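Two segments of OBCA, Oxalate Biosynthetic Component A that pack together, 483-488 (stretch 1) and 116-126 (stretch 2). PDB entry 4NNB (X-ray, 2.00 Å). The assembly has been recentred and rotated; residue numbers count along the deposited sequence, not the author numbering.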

# COMPACT_ATOMS: atom_id res chain seq x y z
N ALA A 483 4.41 -18.37 8.12
CA ALA A 483 4.63 -19.20 9.31
C ALA A 483 6.04 -19.81 9.39
O ALA A 483 6.47 -20.23 10.47
CB ALA A 483 3.56 -20.29 9.40
N ARG A 484 6.74 -19.85 8.27
CA ARG A 484 8.08 -20.43 8.23
C ARG A 484 9.11 -19.63 9.02
O ARG A 484 10.08 -20.18 9.54
CB ARG A 484 8.55 -20.57 6.78
CG ARG A 484 7.64 -21.40 5.89
CD ARG A 484 8.07 -21.34 4.44
NE ARG A 484 8.08 -19.96 3.92
CZ ARG A 484 8.39 -19.64 2.67
NH1 ARG A 484 8.69 -20.58 1.78
NH2 ARG A 484 8.39 -18.36 2.29
N VAL A 485 8.90 -18.31 9.09
CA VAL A 485 9.92 -17.43 9.65
C VAL A 485 9.55 -17.02 11.07
O VAL A 485 8.37 -16.78 11.36
CB VAL A 485 10.18 -16.19 8.73
CG1 VAL A 485 9.04 -15.16 8.84
CG2 VAL A 485 11.53 -15.55 9.03
N PRO A 486 10.54 -16.99 11.99
CA PRO A 486 10.22 -16.51 13.34
C PRO A 486 9.65 -15.11 13.29
O PRO A 486 10.08 -14.29 12.45
CB PRO A 486 11.59 -16.51 14.03
CG PRO A 486 12.34 -17.63 13.36
CD PRO A 486 11.88 -17.60 11.90
N GLY A 487 8.68 -14.83 14.15
CA GLY A 487 7.95 -13.57 14.11
C GLY A 487 6.73 -13.64 13.21
O GLY A 487 5.76 -12.90 13.40
N GLY A 488 6.78 -14.52 12.21
CA GLY A 488 5.63 -14.83 11.37
C GLY A 488 5.19 -13.82 10.31
O GLY A 488 4.19 -14.06 9.62
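Stretch 2, residues 116-126: PKPWLAALSNK

Stretch 2 comes from a part of the chain far from stretch 1 in sequence; no two touching residues are closer than 362 positions. The contact is small, with 302 Å² buried over both sides.

Stretch 1 has no regular helix or strand. Its main feature is a type II beta turn from Val485 to Gly488, closed by a backbone hydrogen bond from Gly488 N to Val485 O at 2.9 Å. Pro486 and Gly487 occupy the two central positions of the turn. Pro486 has phi/psi of -57/143 and Gly487 has 89/-28, as this turn type expects.

Stretch 2 begins with Pro116 at the N-cap position of a short helix that starts at Lys117. Ala121 N is hydrogen-bonded to Lys117 O at 2.9 Å. The chain then passes through Ala122 and Leu123 to Ser124, the N-cap of a second helix. That helix starts at Asn125 and continues past the stretch. The Ser124 side chain caps a backbone N just past the stretch.

The two segments run in the same general sense. Val485 lies nearest Lys117, with their CA atoms 6.9 Å apart. The CA atoms of Pro486 and Ala121 are 5.7 Å apart, and those of Gly487 and Asn125 are 4.6 Å apart. The backbones therefore draw together along this register. Each step of one residue in stretch 1 matches a step of four in stretch 2.

Apolar packing centres on Pro486. It has the largest area covered by the other stretch, 86 Å², and its CA-to-CB bond points toward stretch 2. Pro486 CG lies 3.8 Å from Lys117 CG and 3.8 Å from Leu120 CB. The same Pro486 CG is 3.9 Å from Ala121 N and 4.3 Å from Ala121 CB. The proline ring thus meets Lys117, Leu120 and Ala121, residues about one helical turn apart at most. Leu120 is buried, and its CA-to-CB bond also points toward stretch 1. Its CD1 atom reaches Val485 CG2 at 4.3 Å, which extends the apolar patch to a second buried side chain.

There is one hydrogen bond across the contact. Lys117 NZ donates to Arg484 O at 2.8 Å. The CA-to-CB bond of Lys117 points sideways, but its side chain is extended, with all four chi angles in t, and its end comes nearer to stretch 1. The methylene part packs on Pro486 while the amino group reaches the carbonyl. The CA-to-CB bond of Arg484 points sideways and the end of the side chain leads away; its NH1 is hydrogen-bonded elsewhere in the structure.

At the far end the closest approach is to a backbone atom. Gly487 CA lies 4.0 Å from Asn125 O, a close approach and not a hydrogen bond. An ideal CB on Gly487 would be 3.5 Å from Asn125 O. The backbone angles call for glycine by themselves, since a CB would also be jammed against the carbonyl O of Pro486.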

# COMPACT_ATOMS: atom_id res chain seq x y z
N PRO A 116 20.20 -17.51 9.63
CA PRO A 116 19.60 -18.81 9.92
C PRO A 116 18.42 -18.67 10.86
O PRO A 116 18.43 -17.83 11.75
CB PRO A 116 20.73 -19.58 10.60
CG PRO A 116 21.98 -18.93 10.12
CD PRO A 116 21.63 -17.47 9.96
N LYS A 117 17.41 -19.51 10.66
CA LYS A 117 16.25 -19.53 11.53
C LYS A 117 16.55 -19.59 13.04
O LYS A 117 15.94 -18.85 13.82
CB LYS A 117 15.29 -20.65 11.12
CG LYS A 117 14.06 -20.78 12.01
CD LYS A 117 13.05 -21.73 11.37
CE LYS A 117 11.82 -21.91 12.22
NZ LYS A 117 10.63 -22.25 11.37
N PRO A 118 17.49 -20.47 13.47
CA PRO A 118 17.78 -20.49 14.91
C PRO A 118 18.30 -19.16 15.47
O PRO A 118 18.12 -18.91 16.67
CB PRO A 118 18.86 -21.58 15.05
CG PRO A 118 18.71 -22.44 13.83
CD PRO A 118 18.26 -21.50 12.74
N TRP A 119 18.93 -18.32 14.65
CA TRP A 119 19.36 -17.01 15.15
C TRP A 119 18.17 -16.15 15.52
O TRP A 119 18.15 -15.51 16.58
CB TRP A 119 20.19 -16.27 14.11
CG TRP A 119 21.53 -16.84 13.87
CD1 TRP A 119 22.00 -18.05 14.29
CD2 TRP A 119 22.59 -16.23 13.13
NE1 TRP A 119 23.29 -18.23 13.86
CE2 TRP A 119 23.67 -17.13 13.14
CE3 TRP A 119 22.72 -15.01 12.46
CZ2 TRP A 119 24.87 -16.84 12.50
CZ3 TRP A 119 23.92 -14.73 11.83
CH2 TRP A 119 24.98 -15.64 11.86
N LEU A 120 17.17 -16.14 14.65
CA LEU A 120 15.99 -15.31 14.85
C LEU A 120 15.11 -15.92 15.93
O LEU A 120 14.39 -15.22 16.63
CB LEU A 120 15.20 -15.20 13.54
CG LEU A 120 15.82 -14.36 12.42
CD1 LEU A 120 15.17 -14.68 11.07
CD2 LEU A 120 15.64 -12.89 12.73
N ALA A 121 15.18 -17.24 16.06
CA ALA A 121 14.34 -17.95 17.02
C ALA A 121 14.82 -17.71 18.44
O ALA A 121 14.10 -17.97 19.40
CB ALA A 121 14.29 -19.44 16.70
N ALA A 122 16.05 -17.22 18.56
CA ALA A 122 16.66 -16.88 19.84
C ALA A 122 16.09 -15.59 20.42
O ALA A 122 16.43 -15.19 21.54
CB ALA A 122 18.17 -16.77 19.69
N LEU A 123 15.21 -14.93 19.66
CA LEU A 123 14.71 -13.63 20.06
C LEU A 123 13.22 -13.65 20.36
O LEU A 123 12.52 -14.59 19.99
CB LEU A 123 15.00 -12.60 18.97
CG LEU A 123 16.43 -12.63 18.44
CD1 LEU A 123 16.57 -11.75 17.21
CD2 LEU A 123 17.37 -12.18 19.54
N SER A 124 12.76 -12.61 21.04
CA SER A 124 11.34 -12.38 21.21
C SER A 124 10.69 -12.22 19.84
O SER A 124 11.35 -11.79 18.88
CB SER A 124 11.12 -11.11 22.01
OG SER A 124 11.67 -9.99 21.34
N ASN A 125 9.41 -12.57 19.75
CA ASN A 125 8.69 -12.42 18.49
C ASN A 125 8.79 -11.01 17.94
O ASN A 125 9.00 -10.82 16.75
CB ASN A 125 7.23 -12.84 18.64
CG ASN A 125 7.05 -14.35 18.65
OD1 ASN A 125 7.98 -15.09 18.33
ND2 ASN A 125 5.86 -14.80 19.01
N LYS A 126 8.65 -10.02 18.82
CA LYS A 126 8.72 -8.63 18.39
C LYS A 126 10.07 -8.25 17.78
O LYS A 126 10.12 -7.56 16.76
CB LYS A 126 8.38 -7.70 19.55
CG LYS A 126 6.90 -7.31 19.59
CD LYS A 126 6.48 -6.92 21.00
CE LYS A 126 5.56 -5.71 20.99
NZ LYS A 126 6.29 -4.48 20.55